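PDB 3W1O: DNA mimic protein DMP12 from Neisseria meningitidis MC58, which mimics DNA, binding the DNA-binding sites of the dimeric histone-like protein HU and partially preventing HU from binding DNA, probably as a regulator. Local coordinates for residues Glu70-Lys84 and Leu105-Phe119. Sequence-based numbering, arbitrary orientation.
Sequences EGDWLIDKESILAVK and LEYAIKNEKTVIFHF
Ile-80 reaches from helix 77-84 to Leu-105 and Ile-109 of helix 105-111 and to Val-115 on the strand beyond. Its CB lies 4.0 Å from CD1 of Ile-109. The CG2 branch, anti to the backbone N, drops between Leu-105 and Ile-109, with Leu-105 O at 3.5 Å, Leu-105 CB and Ile-109 CD1 close by. CG1 takes the other branch (chi1 -69°) over Val-115 CG2, and CD1 at the tip settles against that same methyl at 3.6 Å, with Ala-108 CB and Lys-113 O alongside. Next to the helices, edge strand 72-75 pairs antiparallel with inner strand 115-118 of the four-stranded sheet; six backbone hydrogen bonds run from Gly-71/Phe-119 to Ile-75/Val-115. On the Val-115 side, Ile-75 CD1 sits over the face of the Phe-117 ring, 3.4 Å from its centroid, a CH-pi contact; Trp-64 also meets this ring. On the opposite face, His-118 ND1 donates to Asp-72 OD1 at 2.6 Å, nearly straight (168°) and in the imidazole plane, but 30° out of the carboxylate plane on its syn side. Tyr-21 OH also bonds to that oxygen. At the far end, water 2 bridges Lys-84 NZ and Glu-106 OE2. The chemistry is thus divided: greasy branches join helices to sheet, while the short His-carboxylate bond adds to the backbone ladder and would probably favour a protonated imidazole.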
loop_
_atom_site.group_PDB
_atom_site.type_symbol
_atom_site.label_atom_id
_atom_site.label_comp_id
_atom_site.label_asym_id
_atom_site.label_seq_id
_atom_site.Cartn_x
_atom_site.Cartn_y
_atom_site.Cartn_z
ATOM N N GLU A 70 12.297 -4.545 5.216
ATOM C CA GLU A 70 11.557 -5.680 5.723
ATOM C C GLU A 70 10.745 -5.250 6.956
ATOM O O GLU A 70 11.263 -4.553 7.847
ATOM C CB GLU A 70 12.515 -6.782 6.131
ATOM C CG GLU A 70 11.825 -8.041 6.589
ATOM C CD GLU A 70 12.805 -9.208 6.657
ATOM O OE1 GLU A 70 13.940 -8.987 7.145
ATOM O OE2 GLU A 70 12.456 -10.312 6.175
ATOM N N GLY A 71 9.486 -5.659 7.002
ATOM C CA GLY A 71 8.630 -5.328 8.145
ATOM C C GLY A 71 7.158 -5.343 7.797
ATOM O O GLY A 71 6.776 -5.779 6.712
ATOM N N ASP A 72 6.320 -4.915 8.742
ATOM C CA ASP A 72 4.884 -4.939 8.527
ATOM C C ASP A 72 4.331 -3.676 9.088
ATOM O O ASP A 72 4.734 -3.276 10.191
ATOM C CB ASP A 72 4.268 -6.096 9.272
ATOM C CG ASP A 72 4.596 -7.413 8.614
ATOM O OD1 ASP A 72 3.822 -7.806 7.734
ATOM O OD2 ASP A 72 5.656 -7.983 8.911
ATOM N N TRP A 73 3.405 -3.060 8.354
ATOM C CA TRP A 73 2.898 -1.751 8.735
ATOM C C TRP A 73 1.412 -1.779 8.471
ATOM O O TRP A 73 0.951 -2.390 7.496
ATOM C CB TRP A 73 3.548 -0.615 7.926
ATOM C CG TRP A 73 4.970 -0.371 8.247
ATOM C CD1 TRP A 73 5.452 0.530 9.154
ATOM C CD2 TRP A 73 6.120 -1.006 7.663
ATOM N NE1 TRP A 73 6.824 0.496 9.169
ATOM C CE2 TRP A 73 7.261 -0.449 8.280
ATOM C CE3 TRP A 73 6.290 -2.003 6.702
ATOM C CZ2 TRP A 73 8.569 -0.831 7.956
ATOM C CZ3 TRP A 73 7.640 -2.387 6.350
ATOM C CH2 TRP A 73 8.732 -1.813 6.996
ATOM N N LEU A 74 0.645 -1.188 9.364
ATOM C CA LEU A 74 -0.820 -1.291 9.238
ATOM C C LEU A 74 -1.317 0.100 9.263
ATOM O O LEU A 74 -0.951 0.815 10.185
ATOM C CB LEU A 74 -1.410 -1.904 10.481
ATOM C CG LEU A 74 -1.024 -3.219 11.008
ATOM C CD1 LEU A 74 -2.137 -3.584 12.016
ATOM C CD2 LEU A 74 -0.910 -4.211 9.898
ATOM N N ILE A 75 -2.189 0.473 8.312
ATOM C CA ILE A 75 -2.571 1.883 8.055
ATOM C C ILE A 75 -4.069 1.914 8.371
ATOM O O ILE A 75 -4.821 1.093 7.846
ATOM C CB ILE A 75 -2.291 2.273 6.559
ATOM C CG1 ILE A 75 -0.780 2.196 6.224
ATOM C CG2 ILE A 75 -2.654 3.703 6.275
ATOM C CD1 ILE A 75 -0.217 0.837 6.063
ATOM N N ASP A 76 -4.475 2.803 9.286
ATOM C CA ASP A 76 -5.862 2.924 9.688
ATOM C C ASP A 76 -6.596 3.939 8.790
ATOM O O ASP A 76 -5.945 4.715 8.084
ATOM C CB ASP A 76 -5.944 3.401 11.175
ATOM C CG ASP A 76 -5.439 4.880 11.417
ATOM O OD1 ASP A 76 -4.615 5.467 10.661
ATOM O OD2 ASP A 76 -5.867 5.475 12.446
ATOM N N LYS A 77 -7.923 3.975 8.873
ATOM C CA LYS A 77 -8.719 4.873 8.009
ATOM C C LYS A 77 -8.195 6.316 7.965
ATOM O O LYS A 77 -8.055 6.888 6.903
ATOM C CB LYS A 77 -10.200 4.875 8.408
ATOM C CG LYS A 77 -11.057 5.740 7.506
ATOM C CD LYS A 77 -12.475 5.849 8.012
ATOM C CE LYS A 77 -13.358 6.470 6.944
ATOM N NZ LYS A 77 -14.834 6.262 7.212
ATOM N N GLU A 78 -7.924 6.913 9.123
ATOM C CA GLU A 78 -7.403 8.285 9.140
ATOM C C GLU A 78 -6.169 8.438 8.251
ATOM O O GLU A 78 -6.079 9.358 7.441
ATOM C CB GLU A 78 -7.007 8.722 10.561
ATOM C CG GLU A 78 -6.734 10.226 10.655
ATOM C CD GLU A 78 -6.255 10.684 12.045
ATOM O OE1 GLU A 78 -6.390 9.911 13.022
ATOM O OE2 GLU A 78 -5.742 11.821 12.151
ATOM N N SER A 79 -5.206 7.534 8.441
ATOM C CA SER A 79 -3.972 7.593 7.684
ATOM C C SER A 79 -4.205 7.207 6.206
ATOM O O SER A 79 -3.550 7.779 5.316
ATOM C CB SER A 79 -2.935 6.667 8.317
ATOM O OG SER A 79 -2.518 7.188 9.587
ATOM N N ILE A 80 -5.104 6.266 5.966
ATOM C CA ILE A 80 -5.461 5.862 4.576
ATOM C C ILE A 80 -5.918 7.086 3.772
ATOM O O ILE A 80 -5.452 7.331 2.649
ATOM C CB ILE A 80 -6.518 4.735 4.521
ATOM C CG1 ILE A 80 -5.924 3.410 5.031
ATOM C CG2 ILE A 80 -7.041 4.479 3.071
ATOM C CD1 ILE A 80 -6.986 2.355 5.386
ATOM N N LEU A 81 -6.829 7.858 4.368
ATOM C CA LEU A 81 -7.348 9.041 3.709
ATOM C C LEU A 81 -6.262 10.065 3.523
ATOM O O LEU A 81 -6.189 10.681 2.481
ATOM C CB LEU A 81 -8.497 9.658 4.519
ATOM C CG LEU A 81 -9.781 8.857 4.422
ATOM C CD1 LEU A 81 -10.759 9.244 5.541
ATOM C CD2 LEU A 81 -10.403 9.042 3.032
ATOM N N ALA A 82 -5.436 10.272 4.547
ATOM C CA ALA A 82 -4.342 11.259 4.481
ATOM C C ALA A 82 -3.303 10.881 3.391
ATOM O O ALA A 82 -2.831 11.743 2.666
ATOM C CB ALA A 82 -3.655 11.374 5.819
ATOM N N VAL A 83 -2.940 9.603 3.309
ATOM C CA VAL A 83 -1.973 9.173 2.281
ATOM C C VAL A 83 -2.616 9.306 0.916
ATOM O O VAL A 83 -1.975 9.788 -0.051
ATOM C CB VAL A 83 -1.486 7.714 2.520
ATOM C CG1 VAL A 83 -0.630 7.210 1.319
ATOM C CG2 VAL A 83 -0.605 7.695 3.788
ATOM N N LYS A 84 -3.886 8.915 0.820
ATOM C CA LYS A 84 -4.595 9.000 -0.448
ATOM C C LYS A 84 -4.604 10.429 -0.991
ATOM O O LYS A 84 -4.384 10.654 -2.187
ATOM C CB LYS A 84 -6.003 8.469 -0.334
ATOM C CG LYS A 84 -6.754 8.578 -1.635
ATOM C CD LYS A 84 -7.981 7.749 -1.607
ATOM C CE LYS A 84 -8.996 8.283 -0.609
ATOM N NZ LYS A 84 -9.558 9.580 -1.070
ATOM N N LEU A 105 -6.234 2.031 -1.461
ATOM C CA LEU A 105 -6.693 2.948 -0.409
ATOM C C LEU A 105 -8.209 3.226 -0.528
ATOM O O LEU A 105 -8.968 3.097 0.441
ATOM C CB LEU A 105 -5.871 4.248 -0.430
ATOM C CG LEU A 105 -4.340 4.070 -0.278
ATOM C CD1 LEU A 105 -3.660 5.433 -0.337
ATOM C CD2 LEU A 105 -3.969 3.298 1.014
ATOM N N GLU A 106 -8.664 3.556 -1.723
ATOM C CA GLU A 106 -10.112 3.771 -1.938
ATOM C C GLU A 106 -10.942 2.557 -1.582
ATOM O O GLU A 106 -12.016 2.678 -0.944
ATOM C CB GLU A 106 -10.375 4.192 -3.403
ATOM C CG GLU A 106 -9.806 5.553 -3.688
ATOM C CD GLU A 106 -10.043 6.043 -5.098
ATOM O OE1 GLU A 106 -10.449 5.228 -5.939
ATOM O OE2 GLU A 106 -9.800 7.249 -5.358
ATOM N N TYR A 107 -10.467 1.375 -1.972
ATOM C CA TYR A 107 -11.207 0.174 -1.730
ATOM C C TYR A 107 -11.315 -0.030 -0.207
ATOM O O TYR A 107 -12.346 -0.512 0.312
ATOM C CB TYR A 107 -10.478 -1.020 -2.332
ATOM C CG TYR A 107 -11.234 -2.317 -2.311
ATOM C CD1 TYR A 107 -11.866 -2.810 -3.444
ATOM C CD2 TYR A 107 -11.290 -3.094 -1.142
ATOM C CE1 TYR A 107 -12.552 -4.051 -3.443
ATOM C CE2 TYR A 107 -12.008 -4.294 -1.130
ATOM C CZ TYR A 107 -12.599 -4.775 -2.257
ATOM O OH TYR A 107 -13.268 -5.964 -2.194
ATOM N N ALA A 108 -10.233 0.242 0.488
ATOM C CA ALA A 108 -10.175 -0.027 1.938
ATOM C C ALA A 108 -11.102 0.945 2.629
ATOM O O ALA A 108 -11.733 0.589 3.611
ATOM C CB ALA A 108 -8.759 0.158 2.468
ATOM N N ILE A 109 -11.127 2.179 2.138
ATOM C CA ILE A 109 -12.094 3.162 2.674
ATOM C C ILE A 109 -13.490 2.656 2.444
ATOM O O ILE A 109 -14.287 2.566 3.394
ATOM C CB ILE A 109 -11.944 4.560 2.090
ATOM C CG1 ILE A 109 -10.639 5.210 2.531
ATOM C CG2 ILE A 109 -13.118 5.460 2.522
ATOM C CD1 ILE A 109 -10.444 5.200 4.041
ATOM N N LYS A 110 -13.795 2.293 1.193
ATOM C CA LYS A 110 -15.140 1.862 0.859
ATOM C C LYS A 110 -15.585 0.594 1.571
ATOM O O LYS A 110 -16.775 0.429 1.882
ATOM C CB LYS A 110 -15.294 1.639 -0.646
ATOM C CG LYS A 110 -16.744 1.238 -1.089
ATOM C CD LYS A 110 -17.833 2.125 -0.408
ATOM C CE LYS A 110 -19.226 1.965 -1.055
ATOM N NZ LYS A 110 -19.990 0.783 -0.519
ATOM N N ASN A 111 -14.651 -0.307 1.832
ATOM C CA ASN A 111 -15.030 -1.596 2.384
ATOM C C ASN A 111 -14.558 -1.818 3.822
ATOM O O ASN A 111 -14.581 -2.946 4.290
ATOM C CB ASN A 111 -14.543 -2.717 1.440
ATOM C CG ASN A 111 -15.309 -2.722 0.133
ATOM O OD1 ASN A 111 -16.480 -3.108 0.100
ATOM N ND2 ASN A 111 -14.675 -2.238 -0.940
ATOM N N GLU A 112 -14.133 -0.743 4.458
ATOM C CA GLU A 112 -13.758 -0.671 5.875
ATOM C C GLU A 112 -12.682 -1.702 6.221
ATOM O O GLU A 112 -12.888 -2.577 7.062
ATOM C CB GLU A 112 -15.018 -0.846 6.734
ATOM C CG GLU A 112 -15.974 0.355 6.577
ATOM C CD GLU A 112 -17.440 -0.087 6.481
ATOM O OE1 GLU A 112 -17.733 -1.149 5.868
ATOM O OE2 GLU A 112 -18.313 0.630 7.005
ATOM N N LYS A 113 -11.559 -1.621 5.521
ATOM C CA LYS A 113 -10.472 -2.618 5.683
ATOM C C LYS A 113 -9.231 -1.870 6.190
ATOM O O LYS A 113 -9.010 -0.678 5.906
ATOM C CB LYS A 113 -10.149 -3.313 4.332
ATOM C CG LYS A 113 -11.297 -4.059 3.601
ATOM C CD LYS A 113 -11.791 -5.281 4.386
ATOM C CE LYS A 113 -12.744 -6.134 3.585
ATOM N NZ LYS A 113 -12.775 -7.565 4.081
ATOM N N THR A 114 -8.380 -2.567 6.943
ATOM C CA THR A 114 -7.062 -2.015 7.256
ATOM C C THR A 114 -6.183 -2.266 6.045
ATOM O O THR A 114 -6.369 -3.223 5.335
ATOM C CB THR A 114 -6.485 -2.628 8.562
ATOM O OG1 THR A 114 -7.092 -1.915 9.651
ATOM C CG2 THR A 114 -4.983 -2.456 8.685
ATOM N N VAL A 115 -5.316 -1.330 5.780
ATOM C CA VAL A 115 -4.324 -1.486 4.702
ATOM C C VAL A 115 -3.025 -1.982 5.302
ATOM O O VAL A 115 -2.572 -1.448 6.307
ATOM C CB VAL A 115 -4.157 -0.166 3.966
ATOM C CG1 VAL A 115 -2.935 -0.180 3.063
ATOM C CG2 VAL A 115 -5.401 0.068 3.095
ATOM N N ILE A 116 -2.424 -3.003 4.706
ATOM C CA ILE A 116 -1.132 -3.518 5.186
ATOM C C ILE A 116 -0.017 -3.200 4.208
ATOM O O ILE A 116 -0.211 -3.309 2.980
ATOM C CB ILE A 116 -1.248 -5.034 5.310
ATOM C CG1 ILE A 116 -2.304 -5.333 6.407
ATOM C CG2 ILE A 116 0.110 -5.670 5.623
ATOM C CD1 ILE A 116 -2.712 -6.737 6.437
ATOM N N PHE A 117 1.128 -2.780 4.740
ATOM C CA PHE A 117 2.331 -2.780 3.923
ATOM C C PHE A 117 3.161 -3.945 4.444
ATOM O O PHE A 117 3.454 -3.993 5.633
ATOM C CB PHE A 117 3.157 -1.489 4.084
ATOM C CG PHE A 117 2.459 -0.199 3.705
ATOM C CD1 PHE A 117 1.217 -0.173 3.072
ATOM C CD2 PHE A 117 3.084 1.001 3.948
ATOM C CE1 PHE A 117 0.591 1.068 2.741
ATOM C CE2 PHE A 117 2.463 2.240 3.609
ATOM C CZ PHE A 117 1.226 2.245 3.010
ATOM N N HIS A 118 3.565 -4.850 3.572
ATOM C CA HIS A 118 4.366 -6.023 4.030
ATOM C C HIS A 118 5.590 -6.219 3.138
ATOM O O HIS A 118 5.462 -6.179 1.927
ATOM C CB HIS A 118 3.534 -7.291 4.038
ATOM C CG HIS A 118 4.360 -8.530 4.267
ATOM N ND1 HIS A 118 4.772 -8.923 5.527
ATOM C CD2 HIS A 118 4.941 -9.396 3.390
ATOM C CE1 HIS A 118 5.528 -10.011 5.420
ATOM N NE2 HIS A 118 5.648 -10.317 4.137
ATOM N N PHE A 119 6.760 -6.432 3.738
ATOM C CA PHE A 119 7.966 -6.687 2.937
ATOM C C PHE A 119 8.833 -7.601 3.788
ATOM O O PHE A 119 8.858 -7.542 5.038
ATOM C CB PHE A 119 8.686 -5.362 2.676
ATOM C CG PHE A 119 9.697 -5.378 1.559
ATOM C CD1 PHE A 119 9.691 -6.358 0.564
ATOM C CD2 PHE A 119 10.617 -4.346 1.464
ATOM C CE1 PHE A 119 10.615 -6.301 -0.515
ATOM C CE2 PHE A 119 11.547 -4.278 0.380
ATOM C CZ PHE A 119 11.540 -5.262 -0.594
ATOM O OXT PHE A 119 9.500 -8.474 3.208
HETATM O O HOH W 1 7.915 -8.681 7.430
HETATM O O HOH W 2 -10.767 9.163 -3.704
#